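Local coordinates for CRS2 (Zea mays, PDB 1RYB), which facilitates the splicing of group IIB introns in maize chloroplasts, in complexes with CAF1 or CAF2, and has the peptidyl-tRNA hydrolase fold without that hydrolase activity, at residues 39-44 against 144-149; 148-153 against 161-166. All coordinates share one frame; numbering follows the deposited sequence.

In the fold
The segments of the two interactions overlap at Ile-148 and Gly-149: interaction 1 uses strand 145-149 itself, interaction 2 the loop that follows it. Interaction 1 lies near the middle of the chain, where helix 37-48 packs on the sheet through three buried apolar side chains. Interaction 2, with the centres of the two contacts about 14 Å apart, joins that loop to the short helix 159-163; it is partly buried and reaches the surface at Ser-152. The chemistry changes accordingly. At the core, a flexible thioether chain and branched aliphatic ones mesh with no polar group between them, whereas the outlying contact sets an aromatic ring among backbone carbonyls and a proline. Neither has a hydrogen bond across its segments.

Interaction 1 (39-44 against 144-149)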
loop_
_atom_site.group_PDB
_atom_site.type_symbol
_atom_site.label_atom_id
_atom_site.label_comp_id
_atom_site.label_asym_id
_atom_site.label_seq_id
_atom_site.Cartn_x
_atom_site.Cartn_y
_atom_site.Cartn_z
ATOM N N PHE A 39 5.299 -1.329 0.094
ATOM C CA PHE A 39 6.373 -0.568 -0.581
ATOM C C PHE A 39 6.744 -1.260 -1.927
ATOM O O PHE A 39 6.913 -0.636 -2.987
ATOM C CB PHE A 39 7.647 -0.581 0.298
ATOM C CG PHE A 39 7.758 0.564 1.326
ATOM C CD1 PHE A 39 6.672 1.376 1.659
ATOM C CD2 PHE A 39 9.000 0.830 1.909
ATOM C CE1 PHE A 39 6.855 2.410 2.584
ATOM C CE2 PHE A 39 9.208 1.860 2.830
ATOM C CZ PHE A 39 8.110 2.642 3.177
ATOM N N GLU A 40 6.860 -2.611 -1.898
ATOM C CA GLU A 40 7.185 -3.322 -3.133
ATOM C C GLU A 40 6.167 -3.067 -4.201
ATOM O O GLU A 40 6.470 -2.932 -5.377
ATOM C CB GLU A 40 7.269 -4.858 -2.867
ATOM C CG GLU A 40 8.480 -5.237 -1.917
ATOM C CD GLU A 40 8.672 -6.743 -1.903
ATOM O OE1 GLU A 40 8.746 -7.399 -0.902
ATOM O OE2 GLU A 40 8.540 -7.291 -3.065
ATOM N N MET A 41 4.876 -3.105 -3.820
ATOM C CA MET A 41 3.799 -2.903 -4.815
ATOM C C MET A 41 3.869 -1.520 -5.423
ATOM O O MET A 41 3.747 -1.363 -6.630
ATOM C CB MET A 41 2.388 -3.124 -4.204
ATOM C CG MET A 41 1.251 -3.063 -5.222
ATOM S SD MET A 41 1.280 -4.460 -6.363
ATOM C CE MET A 41 0.612 -5.787 -5.307
ATOM N N VAL A 42 3.961 -0.501 -4.571
ATOM C CA VAL A 42 4.084 0.837 -5.111
ATOM C C VAL A 42 5.382 1.009 -5.965
ATOM O O VAL A 42 5.380 1.713 -6.968
ATOM C CB VAL A 42 3.822 1.991 -4.110
ATOM C CG1 VAL A 42 2.435 1.830 -3.517
ATOM C CG2 VAL A 42 4.863 2.080 -3.033
ATOM N N ASP A 43 6.450 0.373 -5.589
ATOM C CA ASP A 43 7.641 0.462 -6.418
ATOM C C ASP A 43 7.376 -0.083 -7.766
ATOM O O ASP A 43 7.849 0.420 -8.743
ATOM C CB ASP A 43 8.839 -0.318 -5.837
ATOM C CG ASP A 43 9.491 0.433 -4.672
ATOM O OD1 ASP A 43 9.446 1.632 -4.530
ATOM O OD2 ASP A 43 10.149 -0.363 -3.855
ATOM N N ARG A 44 6.626 -1.137 -7.801
ATOM C CA ARG A 44 6.306 -1.796 -9.052
ATOM C C ARG A 44 5.350 -0.964 -9.854
ATOM O O ARG A 44 5.474 -0.837 -11.065
ATOM C CB ARG A 44 5.792 -3.214 -8.775
ATOM C CG ARG A 44 5.352 -3.930 -10.029
ATOM C CD ARG A 44 6.491 -4.249 -11.028
ATOM N NE ARG A 44 5.905 -4.901 -12.224
ATOM C CZ ARG A 44 5.439 -4.290 -13.333
ATOM N NH1 ARG A 44 5.535 -2.977 -13.566
ATOM N NH2 ARG A 44 4.881 -5.044 -14.267
ATOM N N PRO A 144 -10.274 3.378 -0.518
ATOM C CA PRO A 144 -9.942 2.075 -1.039
ATOM C C PRO A 144 -8.583 1.505 -0.527
ATOM O O PRO A 144 -7.646 2.238 -0.287
ATOM C CB PRO A 144 -9.828 2.256 -2.548
ATOM C CG PRO A 144 -9.594 3.738 -2.722
ATOM C CD PRO A 144 -10.195 4.432 -1.541
ATOM N N ARG A 145 -8.533 0.156 -0.451
ATOM C CA ARG A 145 -7.362 -0.563 -0.002
ATOM C C ARG A 145 -7.130 -1.722 -0.841
ATOM O O ARG A 145 -8.042 -2.507 -1.098
ATOM C CB ARG A 145 -7.543 -1.190 1.379
ATOM C CG ARG A 145 -8.088 -0.297 2.443
ATOM C CD ARG A 145 -9.584 -0.328 2.461
ATOM N NE ARG A 145 -10.057 0.708 3.377
ATOM C CZ ARG A 145 -10.115 0.540 4.671
ATOM N NH1 ARG A 145 -9.761 -0.628 5.234
ATOM N NH2 ARG A 145 -10.561 1.543 5.430
ATOM N N LEU A 146 -5.850 -2.005 -1.085
ATOM C CA LEU A 146 -5.459 -3.238 -1.741
ATOM C C LEU A 146 -4.644 -4.006 -0.722
ATOM O O LEU A 146 -3.526 -3.597 -0.328
ATOM C CB LEU A 146 -4.600 -3.012 -2.994
ATOM C CG LEU A 146 -4.134 -4.296 -3.674
ATOM C CD1 LEU A 146 -5.296 -5.033 -4.356
ATOM C CD2 LEU A 146 -3.064 -3.940 -4.699
ATOM N N SER A 147 -5.238 -5.132 -0.209
ATOM C CA SER A 147 -4.555 -5.951 0.803
ATOM C C SER A 147 -3.682 -6.922 0.059
ATOM O O SER A 147 -4.135 -7.490 -0.961
ATOM C CB SER A 147 -5.563 -6.812 1.622
ATOM O OG SER A 147 -6.419 -5.985 2.373
ATOM N N ILE A 148 -2.467 -7.123 0.550
ATOM C CA ILE A 148 -1.543 -8.097 -0.014
ATOM C C ILE A 148 -1.347 -9.187 1.046
ATOM O O ILE A 148 -0.720 -8.924 2.059
ATOM C CB ILE A 148 -0.156 -7.522 -0.373
ATOM C CG1 ILE A 148 -0.337 -6.511 -1.476
ATOM C CG2 ILE A 148 0.718 -8.640 -0.896
ATOM C CD1 ILE A 148 0.892 -5.613 -1.658
ATOM N N GLY A 149 -1.957 -10.400 0.820
ATOM C CA GLY A 149 -1.897 -11.436 1.845
ATOM C C GLY A 149 -0.481 -11.871 2.135
ATOM O O GLY A 149 0.363 -12.046 1.259
#
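Ser-147 OG, gripped by Tyr-106 OH and Asp-108 OD2, lies in the strand between Leu-146 and Ile-148, the two residues that meet Met-41 of helix 37-48. Alternation along strand 145-149 thus gives the serine to one face of the sheet and presents the two aliphatic side chains to the helix, which packs on the other face of this mixed sheet of the peptidyl-tRNA hydrolase alpha/beta fold. Within 39-44, Met-41 makes the whole contact. Its CG stands anti to the backbone N (chi1 -174°), which sends the chain out toward the strand, and bends at the next two torsions curl the terminal methyl back round. Ile-148 CD1 therefore meets Met-41 at both ends of the side chain, 3.7 Å from Met-41 CE and 3.9 Å from Met-41 CB, while the sulfur stands farther off. Met-41 CE also rests 4.0 Å from Ile-148 CG1. Leu-146 CD2 makes a looser touch, 4.2 Å from Met-41 CE. An unbranched methionine suits this place because it can fold to fit the stiffer, branched side chains of the strand. Helix 169-192 helps to enclose the group, Leu-179 touching Met-41 and Val-186 touching Leu-146. With only carbon atoms in touch, the helix is held to this strand by shape and by exclusion of water, so the join depends on close fit rather than on any directional bond.

Interaction 2 (148-153 against 161-166); sequences IGIGSP and AFLLQK
Phe-162, Ile-150 and Pro-153 bury most of the surface in this contact, the proline lying over one face of the aromatic ring and the isoleucine beside it. Pro-153 CA stands 3.7 Å from the centroid of the Phe-162 ring and only 7° off its normal, a CH-pi contact close to ideal. Pro-153 CB reaches Phe-162 CG at 3.8 Å, and Pro-153 N also lies over that face; a proline nitrogen has no N-H, so it gives up no hydrogen bond by being covered. Ile-150 holds its CG1 between the backbone N and the carbonyl carbon (chi1 61°), which places Ile-150 CD1 4.0 Å from Phe-162 CE2 and 3.7 Å from Leu-163 CD2, the side chains of Ile-150 and Leu-163 crossing at about a right angle. Phe-162 can extend so far because its CG is anti to the backbone N (chi1 176°), which carries the ring away from the short helix 159-163 into the curve of the loop 150-153. This loop follows strand 145-149 of the mixed sheet of the peptidyl-tRNA hydrolase fold, and the helix lies a few residues further on, so the ring bridges the two limbs of one excursion from the sheet. Its far edge meets backbone oxygens: Ile-150 O lies in the ring plane, 3.5 Å from Phe-162 CZ, and Gly-151 O approaches Phe-162 CE2 at 3.6 Å. The slightly positive ring hydrogens suit such neighbours. Gly-151 has a positive phi, which favours glycine at this turn. A leucine in place of Phe-162 would probably leave Pro-153 without its flat partner and the two carbonyls without an aromatic edge. Leu-163 also lies beside His-35 and Asp-107, which by similarity match the proton acceptor of the hydrolases and the residue that stabilises its basic form.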
loop_
_atom_site.group_PDB
_atom_site.type_symbol
_atom_site.label_atom_id
_atom_site.label_comp_id
_atom_site.label_asym_id
_atom_site.label_seq_id
_atom_site.Cartn_x
_atom_site.Cartn_y
_atom_site.Cartn_z
ATOM N N ILE A 148 -2.467 -7.123 0.550
ATOM C CA ILE A 148 -1.543 -8.097 -0.014
ATOM C C ILE A 148 -1.347 -9.187 1.046
ATOM O O ILE A 148 -0.720 -8.924 2.059
ATOM C CB ILE A 148 -0.156 -7.522 -0.373
ATOM C CG1 ILE A 148 -0.337 -6.511 -1.476
ATOM C CG2 ILE A 148 0.718 -8.640 -0.896
ATOM C CD1 ILE A 148 0.892 -5.613 -1.658
ATOM N N GLY A 149 -1.957 -10.400 0.820
ATOM C CA GLY A 149 -1.897 -11.436 1.845
ATOM C C GLY A 149 -0.481 -11.871 2.135
ATOM O O GLY A 149 0.363 -12.046 1.259
ATOM N N ILE A 150 -0.231 -12.046 3.403
ATOM C CA ILE A 150 1.067 -12.611 3.861
ATOM C C ILE A 150 0.886 -13.870 4.805
ATOM O O ILE A 150 1.848 -14.460 5.255
ATOM C CB ILE A 150 1.989 -11.550 4.509
ATOM C CG1 ILE A 150 1.339 -10.899 5.780
ATOM C CG2 ILE A 150 2.374 -10.509 3.453
ATOM C CD1 ILE A 150 2.368 -10.271 6.742
ATOM N N GLY A 151 -0.358 -14.227 5.085
ATOM C CA GLY A 151 -0.716 -15.342 5.963
ATOM C C GLY A 151 -0.395 -15.041 7.402
ATOM O O GLY A 151 -0.014 -13.958 7.699
ATOM N N SER A 152 -0.532 -16.026 8.317
ATOM C CA SER A 152 -0.164 -15.791 9.669
ATOM C C SER A 152 1.198 -16.415 9.903
ATOM O O SER A 152 1.677 -17.219 9.068
ATOM C CB SER A 152 -1.164 -16.333 10.715
ATOM O OG SER A 152 -2.520 -16.146 10.325
ATOM N N PRO A 153 1.766 -16.091 11.096
ATOM C CA PRO A 153 3.044 -16.600 11.501
ATOM C C PRO A 153 2.955 -18.058 11.719
ATOM O O PRO A 153 1.976 -18.512 12.277
ATOM C CB PRO A 153 3.364 -15.914 12.804
ATOM C CG PRO A 153 2.281 -14.858 13.064
ATOM C CD PRO A 153 1.212 -15.054 12.011
ATOM N N ALA A 161 8.047 -10.688 14.879
ATOM C CA ALA A 161 9.211 -11.164 14.220
ATOM C C ALA A 161 8.880 -11.538 12.793
ATOM O O ALA A 161 9.668 -11.370 11.881
ATOM C CB ALA A 161 9.654 -12.464 14.917
ATOM N N PHE A 162 7.726 -12.144 12.648
ATOM C CA PHE A 162 7.262 -12.603 11.378
ATOM C C PHE A 162 7.113 -11.425 10.420
ATOM O O PHE A 162 7.471 -11.505 9.258
ATOM C CB PHE A 162 5.909 -13.289 11.609
ATOM C CG PHE A 162 5.221 -13.742 10.375
ATOM C CD1 PHE A 162 5.748 -14.767 9.593
ATOM C CD2 PHE A 162 4.016 -13.144 9.993
ATOM C CE1 PHE A 162 5.131 -15.218 8.423
ATOM C CE2 PHE A 162 3.370 -13.585 8.838
ATOM C CZ PHE A 162 3.933 -14.612 8.062
ATOM N N LEU A 163 6.644 -10.323 10.927
ATOM C CA LEU A 163 6.465 -9.162 10.043
ATOM C C LEU A 163 7.727 -8.622 9.569
ATOM O O LEU A 163 7.806 -7.999 8.500
ATOM C CB LEU A 163 5.706 -8.011 10.710
ATOM C CG LEU A 163 4.262 -8.317 11.093
ATOM C CD1 LEU A 163 3.709 -7.143 11.967
ATOM C CD2 LEU A 163 3.372 -8.540 9.862
ATOM N N LEU A 164 8.716 -8.755 10.430
ATOM C CA LEU A 164 9.936 -8.108 10.204
ATOM C C LEU A 164 10.990 -8.985 9.669
ATOM O O LEU A 164 12.156 -8.609 9.681
ATOM C CB LEU A 164 10.443 -7.386 11.484
ATOM C CG LEU A 164 9.500 -6.342 12.020
ATOM C CD1 LEU A 164 10.196 -5.649 13.195
ATOM C CD2 LEU A 164 9.120 -5.292 10.950
ATOM N N GLN A 165 10.548 -10.079 9.079
ATOM C CA GLN A 165 11.399 -11.065 8.360
ATOM C C GLN A 165 11.091 -11.092 6.896
ATOM O O GLN A 165 10.089 -10.591 6.446
ATOM C CB GLN A 165 11.205 -12.463 8.916
ATOM C CG GLN A 165 12.219 -12.657 10.086
ATOM C CD GLN A 165 13.627 -12.888 9.532
ATOM O OE1 GLN A 165 14.593 -13.107 10.295
ATOM N NE2 GLN A 165 13.746 -12.845 8.186
ATOM N N LYS A 166 12.001 -11.602 6.141
ATOM C CA LYS A 166 11.816 -11.650 4.694
ATOM C C LYS A 166 10.930 -12.826 4.311
ATOM O O LYS A 166 10.735 -13.777 5.065
ATOM C CB LYS A 166 13.201 -11.782 4.069
ATOM C CG LYS A 166 13.982 -10.458 4.236
ATOM C CD LYS A 166 15.108 -10.229 3.204
ATOM C CE LYS A 166 16.121 -9.147 3.615
ATOM N NZ LYS A 166 17.130 -8.829 2.579
#